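Local coordinates for protein cytochrome P450 CYP260B1 (Sorangium cellulosum, PDB 5HIW) that binds heme as a member of the cytochrome P450 family, a mostly helical fold with a smaller beta-rich part, at residues F8-T11 against A17-I20; I304-H307 against E311-P314. All coordinates share one frame; numbering follows the deposited sequence.

Interaction 1: residues F8-T11 against A17-I20; sequences FSFT and AFGI
Phe8 O is hydrogen-bonded to Thr374 OG1. This bond holds the loop backbone from which the Phe8 ring reaches Phe18. The contact between 8-11 and 17-20 is itself apolar, and three phenylalanines carry most of it. Phe8 and Phe18 form a T-shaped pair, with centroids 5.6 Å apart and planes at 78°. Phe18 is the stem. Its CZ points at one face of the Phe8 ring, near the rim, and lies 4.0 Å from Phe8 CD2. CG of Phe18 is anti to the backbone N (chi1 -178°), which carries the ring off the helix toward the loop. Phe10 comes the other way, and its ring runs out alongside Phe18 toward the first helical turn. Phe10 CD1 lies 3.9 Å from Phe18 CD1. The outer end of the Phe10 ring then meets the helix at Ala17. Ala17 CB sits at the ring edge, close to its plane, 3.6 Å from Phe10 CZ. The two side chains of Phe10 and Phe18 thus overlap head to tail and join loop to helix. Phe10 also stacks on His21, one turn after Ala17 on helix 17-28. Phe8 closes the other end of the contact: its ring packs on Tyr32 and Asp34 of strand 31-34 and meets Tyr300 of strand 298-302, so the start of helix 17-28 is joined to the sheet.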
ATOM      1  N   PHE A   8     -14.848   3.149  12.339  1.00 24.55           N
ATOM      2  CA  PHE A   8     -13.952   2.204  11.666  1.00 25.59           C
ATOM      3  C   PHE A   8     -14.340   0.732  11.802  1.00 28.45           C
ATOM      4  O   PHE A   8     -13.766  -0.124  11.147  1.00 29.63           O
ATOM      5  CB  PHE A   8     -12.505   2.491  12.060  1.00 23.87           C
ATOM      6  CG  PHE A   8     -11.917   3.680  11.314  1.00 26.09           C
ATOM      7  CD1 PHE A   8     -12.314   4.983  11.583  1.00 23.36           C
ATOM      8  CD2 PHE A   8     -10.988   3.481  10.279  1.00 24.73           C
ATOM      9  CE1 PHE A   8     -11.790   6.048  10.903  1.00 21.80           C
ATOM     10  CE2 PHE A   8     -10.467   4.556   9.592  1.00 21.21           C
ATOM     11  CZ  PHE A   8     -10.820   5.832   9.895  1.00 24.23           C
ATOM     12  N   SER A   9     -15.293   0.446  12.689  1.00 28.28           N
ATOM     13  CA  SER A   9     -15.811  -0.933  12.844  1.00 31.47           C
ATOM     14  C   SER A   9     -16.915  -1.210  11.803  1.00 27.75           C
ATOM     15  O   SER A   9     -17.324  -2.330  11.607  1.00 32.20           O
ATOM     16  CB  SER A   9     -16.282  -1.179  14.305  1.00 31.04           C
ATOM     17  OG  SER A   9     -17.186  -0.152  14.693  1.00 38.89           O
ATOM     18  N   PHE A  10     -17.342  -0.200  11.092  1.00 32.47           N
ATOM     19  CA  PHE A  10     -18.295  -0.359   9.965  1.00 34.54           C
ATOM     20  C   PHE A  10     -17.851  -1.509   9.042  1.00 37.10           C
ATOM     21  O   PHE A  10     -16.684  -1.592   8.665  1.00 34.43           O
ATOM     22  CB  PHE A  10     -18.352   0.997   9.225  1.00 36.71           C
ATOM     23  CG  PHE A  10     -19.368   1.079   8.101  1.00 34.20           C
ATOM     24  CD1 PHE A  10     -19.026   0.710   6.837  1.00 31.47           C
ATOM     25  CD2 PHE A  10     -20.661   1.541   8.338  1.00 37.30           C
ATOM     26  CE1 PHE A  10     -19.952   0.758   5.784  1.00 32.68           C
ATOM     27  CE2 PHE A  10     -21.585   1.622   7.314  1.00 37.91           C
ATOM     28  CZ  PHE A  10     -21.237   1.242   6.026  1.00 37.76           C
ATOM     29  N   THR A  11     -18.751  -2.441   8.745  1.00 32.57           N
ATOM     30  CA  THR A  11     -18.551  -3.436   7.684  1.00 32.00           C
ATOM     31  C   THR A  11     -19.708  -3.378   6.688  1.00 30.58           C
ATOM     32  O   THR A  11     -20.747  -2.762   6.975  1.00 28.28           O
ATOM     33  CB  THR A  11     -18.444  -4.877   8.178  1.00 33.56           C
ATOM     34  OG1 THR A  11     -19.704  -5.309   8.663  1.00 38.88           O
ATOM     35  CG2 THR A  11     -17.462  -4.987   9.281  1.00 41.43           C
ATOM     36  N   ALA A  17     -19.625   1.853   0.632  1.00 23.16           N
ATOM     37  CA  ALA A  17     -20.440   2.329   1.774  1.00 25.21           C
ATOM     38  C   ALA A  17     -19.569   2.991   2.818  1.00 23.32           C
ATOM     39  O   ALA A  17     -19.984   3.969   3.466  1.00 22.14           O
ATOM     40  CB  ALA A  17     -21.249   1.216   2.423  1.00 25.17           C
ATOM     41  N   PHE A  18     -18.355   2.476   2.978  1.00 20.57           N
ATOM     42  CA  PHE A  18     -17.478   3.042   3.996  1.00 19.96           C
ATOM     43  C   PHE A  18     -17.042   4.433   3.627  1.00 17.82           C
ATOM     44  O   PHE A  18     -17.043   5.307   4.464  1.00 19.98           O
ATOM     45  CB  PHE A  18     -16.277   2.163   4.204  1.00 21.40           C
ATOM     46  CG  PHE A  18     -15.335   2.645   5.285  1.00 23.27           C
ATOM     47  CD1 PHE A  18     -15.787   2.839   6.574  1.00 24.75           C
ATOM     48  CD2 PHE A  18     -13.988   2.783   5.047  1.00 23.08           C
ATOM     49  CE1 PHE A  18     -14.953   3.241   7.560  1.00 23.88           C
ATOM     50  CE2 PHE A  18     -13.142   3.165   6.052  1.00 24.43           C
ATOM     51  CZ  PHE A  18     -13.621   3.405   7.319  1.00 25.64           C
ATOM     52  N   GLY A  19     -16.706   4.692   2.376  1.00 20.10           N
ATOM     53  CA  GLY A  19     -16.245   6.043   2.032  1.00 21.75           C
ATOM     54  C   GLY A  19     -17.404   7.022   2.138  1.00 21.89           C
ATOM     55  O   GLY A  19     -17.243   8.163   2.573  1.00 18.03           O
ATOM     56  N   ILE A  20     -18.569   6.545   1.763  1.00 19.73           N
ATOM     57  CA  ILE A  20     -19.811   7.368   1.922  1.00 25.80           C
ATOM     58  C   ILE A  20     -20.028   7.756   3.402  1.00 24.92           C
ATOM     59  O   ILE A  20     -20.309   8.940   3.737  1.00 28.13           O
ATOM     60  CB  ILE A  20     -21.021   6.620   1.383  1.00 24.82           C
ATOM     61  CG1 ILE A  20     -20.960   6.561  -0.162  1.00 25.12           C
ATOM     62  CG2 ILE A  20     -22.332   7.363   1.837  1.00 28.15           C
ATOM     63  CD1 ILE A  20     -21.999   5.697  -0.880  1.00 28.45           C
TER

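Interaction 2: residues I304-H307 against E311-P314; sequences IARH and EIYP
Arg306 meets both Ile312 and Tyr313, and its side chain bridges the turn between 304-307 and 311-314. The chain is extended from CG to NE, with CG anti to the backbone N (chi1 -169°). It then turns sharply at the last torsion (chi4 -84°), which presents a face of the guanidinium to Ile312. Ile312 CD1 lies over that face, offset toward the rim, and is 3.6 Å from Arg306 CZ. The same methyl also touches the aliphatic part of the chain, 3.7 Å from Arg306 CG. The second branch of the isoleucine, CG2, reaches the guanidinium at Arg306 NH1, 3.6 Å away. Both branches of Ile312 are therefore used.

Tyr313 meets the arginine differently. Its ring is almost perpendicular to the guanidinium, with planes 89° apart. Arg306 NH1 is 3.3 Å from Tyr313 OH, and this hydroxyl is hydrogen-bonded to Val326 O. An edge of the tyrosine ring meets the backbone at Arg306 O, which lies in the ring plane, 3.4 Å from Tyr313 CE2. His307 O comes within 3.5 Å of Tyr313 CD2, and His307 CA is close to Tyr313 CE2. The side chain of His307 leaves the backbone away from 311-314, and its NE2 is hydrogen-bonded to Leu329 N. Within the turn, His307 N donates to Ile304 O at 2.9 Å.

This region follows strand 298-302 and offers a carbonyl to each of two arginines, His307 O to Arg270 and Pro314 O to Arg323, which by sequence are probably the arginine of the ExxR motif and the third member of the Glu-Arg-Arg triad of cytochromes P450.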
ATOM      1  N   ILE A 304      -9.186   8.208   3.136  1.00 18.03           N
ATOM      2  CA  ILE A 304     -10.346   7.880   2.330  1.00 17.05           C
ATOM      3  C   ILE A 304     -11.421   8.988   2.235  1.00 21.03           C
ATOM      4  O   ILE A 304     -12.072   9.107   1.212  1.00 18.07           O
ATOM      5  CB  ILE A 304     -10.988   6.528   2.824  1.00 17.29           C
ATOM      6  CG1 ILE A 304     -10.074   5.321   2.440  1.00 17.39           C
ATOM      7  CG2 ILE A 304     -12.396   6.255   2.297  1.00 17.45           C
ATOM      8  CD1 ILE A 304     -10.294   3.981   3.134  1.00 19.12           C
ATOM      9  N   ALA A 305     -11.668   9.708   3.328  1.00 18.82           N
ATOM     10  CA  ALA A 305     -12.822  10.605   3.324  1.00 18.53           C
ATOM     11  C   ALA A 305     -12.792  11.613   2.152  1.00 18.57           C
ATOM     12  O   ALA A 305     -13.787  11.814   1.503  1.00 20.33           O
ATOM     13  CB  ALA A 305     -12.873  11.326   4.608  1.00 19.16           C
ATOM     14  N   ARG A 306     -11.644  12.176   1.882  1.00 20.09           N
ATOM     15  CA  ARG A 306     -11.449  13.105   0.687  1.00 22.04           C
ATOM     16  C   ARG A 306     -11.966  12.495  -0.565  1.00 22.12           C
ATOM     17  O   ARG A 306     -12.576  13.181  -1.386  1.00 21.88           O
ATOM     18  CB  ARG A 306      -9.990  13.503   0.509  1.00 23.20           C
ATOM     19  CG  ARG A 306      -9.741  14.619  -0.485  1.00 25.76           C
ATOM     20  CD  ARG A 306      -8.309  15.140  -0.469  1.00 27.95           C
ATOM     21  NE  ARG A 306      -8.331  16.505  -0.989  1.00 32.01           N
ATOM     22  CZ  ARG A 306      -8.307  16.844  -2.287  1.00 32.67           C
ATOM     23  NH1 ARG A 306      -8.237  15.946  -3.260  1.00 31.43           N
ATOM     24  NH2 ARG A 306      -8.396  18.121  -2.625  1.00 31.53           N
ATOM     25  N   HIS A 307     -11.745  11.175  -0.792  1.00 20.86           N
ATOM     26  CA  HIS A 307     -12.132  10.571  -2.021  1.00 17.88           C
ATOM     27  C   HIS A 307     -13.636  10.597  -2.263  1.00 19.31           C
ATOM     28  O   HIS A 307     -14.095  10.427  -3.391  1.00 19.07           O
ATOM     29  CB  HIS A 307     -11.624   9.129  -2.077  1.00 17.90           C
ATOM     30  CG  HIS A 307     -10.122   9.039  -2.006  1.00 15.81           C
ATOM     31  ND1 HIS A 307      -9.461   7.859  -1.747  1.00 17.58           N
ATOM     32  CD2 HIS A 307      -9.156   9.991  -2.132  1.00 15.87           C
ATOM     33  CE1 HIS A 307      -8.165   8.087  -1.758  1.00 14.70           C
ATOM     34  NE2 HIS A 307      -7.953   9.363  -1.999  1.00 17.64           N
ATOM     35  N   GLU A 311     -17.664  17.777  -3.315  1.00 31.69           N
ATOM     36  CA  GLU A 311     -17.109  19.064  -3.743  1.00 36.23           C
ATOM     37  C   GLU A 311     -15.816  18.887  -4.486  1.00 35.88           C
ATOM     38  O   GLU A 311     -15.412  19.723  -5.264  1.00 33.47           O
ATOM     39  CB  GLU A 311     -16.852  19.991  -2.554  1.00 38.63           C
ATOM     40  CG  GLU A 311     -18.072  20.205  -1.665  1.00 47.34           C
ATOM     41  CD  GLU A 311     -18.042  21.527  -0.914  1.00 50.26           C
ATOM     42  OE1 GLU A 311     -17.304  21.638   0.104  1.00 60.25           O
ATOM     43  OE2 GLU A 311     -18.763  22.457  -1.349  1.00 55.34           O
ATOM     44  N   ILE A 312     -15.134  17.778  -4.232  1.00 33.94           N
ATOM     45  CA  ILE A 312     -13.857  17.554  -4.847  1.00 30.66           C
ATOM     46  C   ILE A 312     -14.025  16.666  -6.047  1.00 27.83           C
ATOM     47  O   ILE A 312     -13.458  16.964  -7.099  1.00 28.13           O
ATOM     48  CB  ILE A 312     -12.812  17.004  -3.862  1.00 27.37           C
ATOM     49  CG1 ILE A 312     -12.583  18.003  -2.759  1.00 29.67           C
ATOM     50  CG2 ILE A 312     -11.501  16.801  -4.631  1.00 27.26           C
ATOM     51  CD1 ILE A 312     -11.756  17.549  -1.597  1.00 32.90           C
ATOM     52  N   TYR A 313     -14.756  15.564  -5.872  1.00 24.57           N
ATOM     53  CA  TYR A 313     -15.012  14.602  -6.915  1.00 22.84           C
ATOM     54  C   TYR A 313     -16.520  14.438  -7.063  1.00 25.91           C
ATOM     55  O   TYR A 313     -17.158  13.697  -6.316  1.00 24.49           O
ATOM     56  CB  TYR A 313     -14.394  13.214  -6.584  1.00 22.11           C
ATOM     57  CG  TYR A 313     -12.935  13.257  -6.195  1.00 21.94           C
ATOM     58  CD1 TYR A 313     -11.973  13.347  -7.154  1.00 21.64           C
ATOM     59  CD2 TYR A 313     -12.539  13.182  -4.864  1.00 21.55           C
ATOM     60  CE1 TYR A 313     -10.628  13.427  -6.817  1.00 23.24           C
ATOM     61  CE2 TYR A 313     -11.208  13.224  -4.498  1.00 21.47           C
ATOM     62  CZ  TYR A 313     -10.253  13.337  -5.513  1.00 20.31           C
ATOM     63  OH  TYR A 313      -8.912  13.358  -5.256  1.00 21.73           O
ATOM     64  N   PRO A 314     -17.124  15.080  -8.062  1.00 26.90           N
ATOM     65  CA  PRO A 314     -18.592  14.891  -8.206  1.00 28.42           C
ATOM     66  C   PRO A 314     -19.066  13.450  -8.473  1.00 29.64           C
ATOM     67  O   PRO A 314     -18.339  12.636  -9.082  1.00 27.60           O
ATOM     68  CB  PRO A 314     -18.918  15.709  -9.470  1.00 33.22           C
ATOM     69  CG  PRO A 314     -17.823  16.703  -9.537  1.00 31.83           C
ATOM     70  CD  PRO A 314     -16.580  15.970  -9.090  1.00 27.57           C
TER

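How the interactions relate
Interaction 1 comes first along the chain and closes long before interaction 2 opens, yet their centres are only 15 Å apart. They lie on the same side of the chain's centre. Helix 17-28 joins them directly: Gly19 CA lies 3.9 Å from Ile304 CG2, and Leu22 of the same helix packs on Ile304 and Ala305. Phe382 touches both Phe18 and Ile304. The mixed sheet is a second tie. Interaction 1 follows strand 4-5 at one edge, and interaction 2 follows strand 298-302 further in. The N-terminal part of the chain is thus packed against the later segment that leads on toward helix 341-358.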